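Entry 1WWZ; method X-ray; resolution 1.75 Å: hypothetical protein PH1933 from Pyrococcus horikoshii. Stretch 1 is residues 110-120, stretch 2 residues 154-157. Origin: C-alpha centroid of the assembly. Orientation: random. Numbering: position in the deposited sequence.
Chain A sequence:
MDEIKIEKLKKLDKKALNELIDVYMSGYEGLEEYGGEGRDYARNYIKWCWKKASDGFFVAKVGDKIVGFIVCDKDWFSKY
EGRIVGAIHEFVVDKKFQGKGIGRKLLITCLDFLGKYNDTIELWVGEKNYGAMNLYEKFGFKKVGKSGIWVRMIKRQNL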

# COMPACT_ATOMS: atom_id res chain seq x y z
N CYS A 110 -6.61 2.87 0.35
CA CYS A 110 -8.04 2.59 0.29
C CYS A 110 -8.35 1.13 0.61
O CYS A 110 -9.27 0.84 1.38
CB CYS A 110 -8.58 2.94 -1.10
SG CYS A 110 -10.27 2.35 -1.40
N LEU A 111 -7.60 0.22 0.01
CA LEU A 111 -7.82 -1.20 0.24
C LEU A 111 -7.59 -1.58 1.69
O LEU A 111 -8.33 -2.39 2.26
CB LEU A 111 -6.93 -2.04 -0.68
CG LEU A 111 -7.23 -1.92 -2.18
CD1 LEU A 111 -6.44 -2.96 -2.96
CD2 LEU A 111 -8.71 -2.12 -2.42
N ASP A 112 -6.56 -0.99 2.30
CA ASP A 112 -6.23 -1.26 3.70
C ASP A 112 -7.33 -0.70 4.61
O ASP A 112 -7.74 -1.35 5.56
CB ASP A 112 -4.89 -0.62 4.05
CG ASP A 112 -4.52 -0.82 5.51
OD1 ASP A 112 -4.20 -1.96 5.89
OD2 ASP A 112 -4.56 0.16 6.27
N PHE A 113 -7.79 0.51 4.31
CA PHE A 113 -8.85 1.13 5.10
C PHE A 113 -10.15 0.33 5.04
O PHE A 113 -10.69 -0.07 6.07
CB PHE A 113 -9.11 2.56 4.61
CG PHE A 113 -10.27 3.23 5.29
CD1 PHE A 113 -10.18 3.64 6.62
CD2 PHE A 113 -11.46 3.46 4.60
CE1 PHE A 113 -11.25 4.26 7.25
CE2 PHE A 113 -12.54 4.07 5.23
CZ PHE A 113 -12.44 4.47 6.55
N LEU A 114 -10.64 0.08 3.83
CA LEU A 114 -11.89 -0.66 3.66
C LEU A 114 -11.82 -2.12 4.10
O LEU A 114 -12.83 -2.71 4.49
CB LEU A 114 -12.34 -0.58 2.19
CG LEU A 114 -12.74 0.82 1.70
CD1 LEU A 114 -13.11 0.78 0.22
CD2 LEU A 114 -13.91 1.34 2.53
N GLY A 115 -10.62 -2.69 4.03
CA GLY A 115 -10.42 -4.07 4.42
C GLY A 115 -10.79 -4.38 5.86
O GLY A 115 -11.05 -5.53 6.21
N LYS A 116 -10.81 -3.36 6.71
CA LYS A 116 -11.16 -3.57 8.11
C LYS A 116 -12.66 -3.68 8.30
O LYS A 116 -13.14 -4.23 9.30
CB LYS A 116 -10.66 -2.40 8.96
CG LYS A 116 -11.01 -2.54 10.44
CD LYS A 116 -10.68 -1.28 11.22
CE LYS A 116 -10.71 -1.55 12.72
NZ LYS A 116 -12.03 -2.04 13.20
N TYR A 117 -13.42 -3.17 7.33
CA TYR A 117 -14.87 -3.16 7.41
C TYR A 117 -15.64 -4.02 6.42
O TYR A 117 -16.67 -4.60 6.77
CB TYR A 117 -15.36 -1.72 7.26
CG TYR A 117 -14.66 -0.72 8.14
CD1 TYR A 117 -14.98 -0.59 9.49
CD2 TYR A 117 -13.66 0.11 7.62
CE1 TYR A 117 -14.33 0.34 10.30
CE2 TYR A 117 -13.01 1.04 8.42
CZ TYR A 117 -13.35 1.15 9.75
OH TYR A 117 -12.72 2.09 10.54
N ASN A 118 -15.15 -4.10 5.19
CA ASN A 118 -15.86 -4.85 4.16
C ASN A 118 -15.07 -5.98 3.52
O ASN A 118 -13.86 -5.89 3.36
CB ASN A 118 -16.31 -3.88 3.06
CG ASN A 118 -16.69 -2.51 3.60
OD1 ASN A 118 -15.94 -1.54 3.46
ND2 ASN A 118 -17.86 -2.43 4.23
N ASP A 119 -15.77 -7.04 3.13
CA ASP A 119 -15.14 -8.18 2.47
C ASP A 119 -15.33 -8.03 0.97
O ASP A 119 -14.95 -8.90 0.19
CB ASP A 119 -15.77 -9.51 2.93
CG ASP A 119 -17.25 -9.61 2.61
OD1 ASP A 119 -17.68 -9.12 1.54
OD2 ASP A 119 -18.00 -10.19 3.42
N THR A 120 -15.93 -6.90 0.58
CA THR A 120 -16.19 -6.62 -0.83
C THR A 120 -16.08 -5.12 -1.09
O THR A 120 -16.53 -4.31 -0.28
CB THR A 120 -17.61 -7.07 -1.21
OG1 THR A 120 -17.76 -8.47 -0.95
CG2 THR A 120 -17.87 -6.82 -2.68
N ILE A 154 -15.70 -5.16 -9.05
CA ILE A 154 -15.78 -5.60 -7.67
C ILE A 154 -14.54 -6.38 -7.26
O ILE A 154 -13.90 -7.03 -8.09
CB ILE A 154 -17.03 -6.50 -7.48
CG1 ILE A 154 -17.42 -6.57 -6.01
CG2 ILE A 154 -16.77 -7.89 -8.04
CD1 ILE A 154 -18.35 -5.45 -5.60
N LYS A 155 -14.18 -6.29 -5.98
CA LYS A 155 -13.10 -7.05 -5.40
C LYS A 155 -13.56 -7.77 -4.12
O LYS A 155 -14.09 -7.18 -3.19
CB LYS A 155 -11.94 -6.09 -5.09
CG LYS A 155 -10.73 -6.80 -4.48
CD LYS A 155 -9.56 -5.86 -4.19
CE LYS A 155 -8.40 -6.56 -3.47
NZ LYS A 155 -7.86 -7.62 -4.30
N ARG A 156 -13.37 -9.10 -4.12
CA ARG A 156 -13.83 -9.87 -2.98
C ARG A 156 -12.66 -10.38 -2.14
O ARG A 156 -11.56 -10.62 -2.64
CB ARG A 156 -14.65 -11.05 -3.52
CG ARG A 156 -15.87 -10.61 -4.34
CD ARG A 156 -16.75 -11.81 -4.72
NE ARG A 156 -17.71 -11.44 -5.77
CZ ARG A 156 -18.79 -10.74 -5.40
NH1 ARG A 156 -18.95 -10.38 -4.14
NH2 ARG A 156 -19.74 -10.46 -6.30
N GLN A 157 -12.91 -10.50 -0.82
CA GLN A 157 -11.86 -11.01 0.07
C GLN A 157 -11.67 -12.52 -0.12
O GLN A 157 -10.59 -13.01 -0.43
CB GLN A 157 -12.26 -10.71 1.52
CG GLN A 157 -11.63 -9.42 2.07
CD GLN A 157 -11.76 -9.38 3.59
OE1 GLN A 157 -12.11 -10.35 4.25
NE2 GLN A 157 -11.46 -8.18 4.14

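The clearest bond between the two stretches is a backbone hydrogen bond: Gln157 N donates to Asp119 O at 2.8 Å, with an N-H...O angle of 149°. Beside it, Thr120 and Arg156 form an antiparallel, non-hydrogen-bonded pair, their CA atoms 4.6 Å apart. In such a pair the CA hydrogens turn inward, and two CA-H...O contacts result: Thr120 CA lies 3.2 Å from Lys155 O, and Arg156 CA lies 3.5 Å from Asp119 O, so the latter carbonyl receives both an amide and a CA hydrogen.

The side chains of Thr120 and Arg156 share one face of the sheet. Thr120 OG1 donates to Asp119 OD1 at 2.6 Å, within its own stretch, and sits 3.9 Å from Arg156 NH1, obliquely placed to the guanidinium. Thr120 CG2 also meets Ile154 CD1 at 3.3 Å, a tight apolar contact.

The helix that precedes the strand adds a second layer of packing. Leu111, in the m, t rotamer, brings CD1 to 4.1 Å from Lys155 CE, so the aliphatic part of the extended lysine meets a buried leucine. Gln157 points toward stretch 1, its CB 4.0 Å from Asp119 CB, and its side-chain amide places NE2 3.4 Å from Gly115 O.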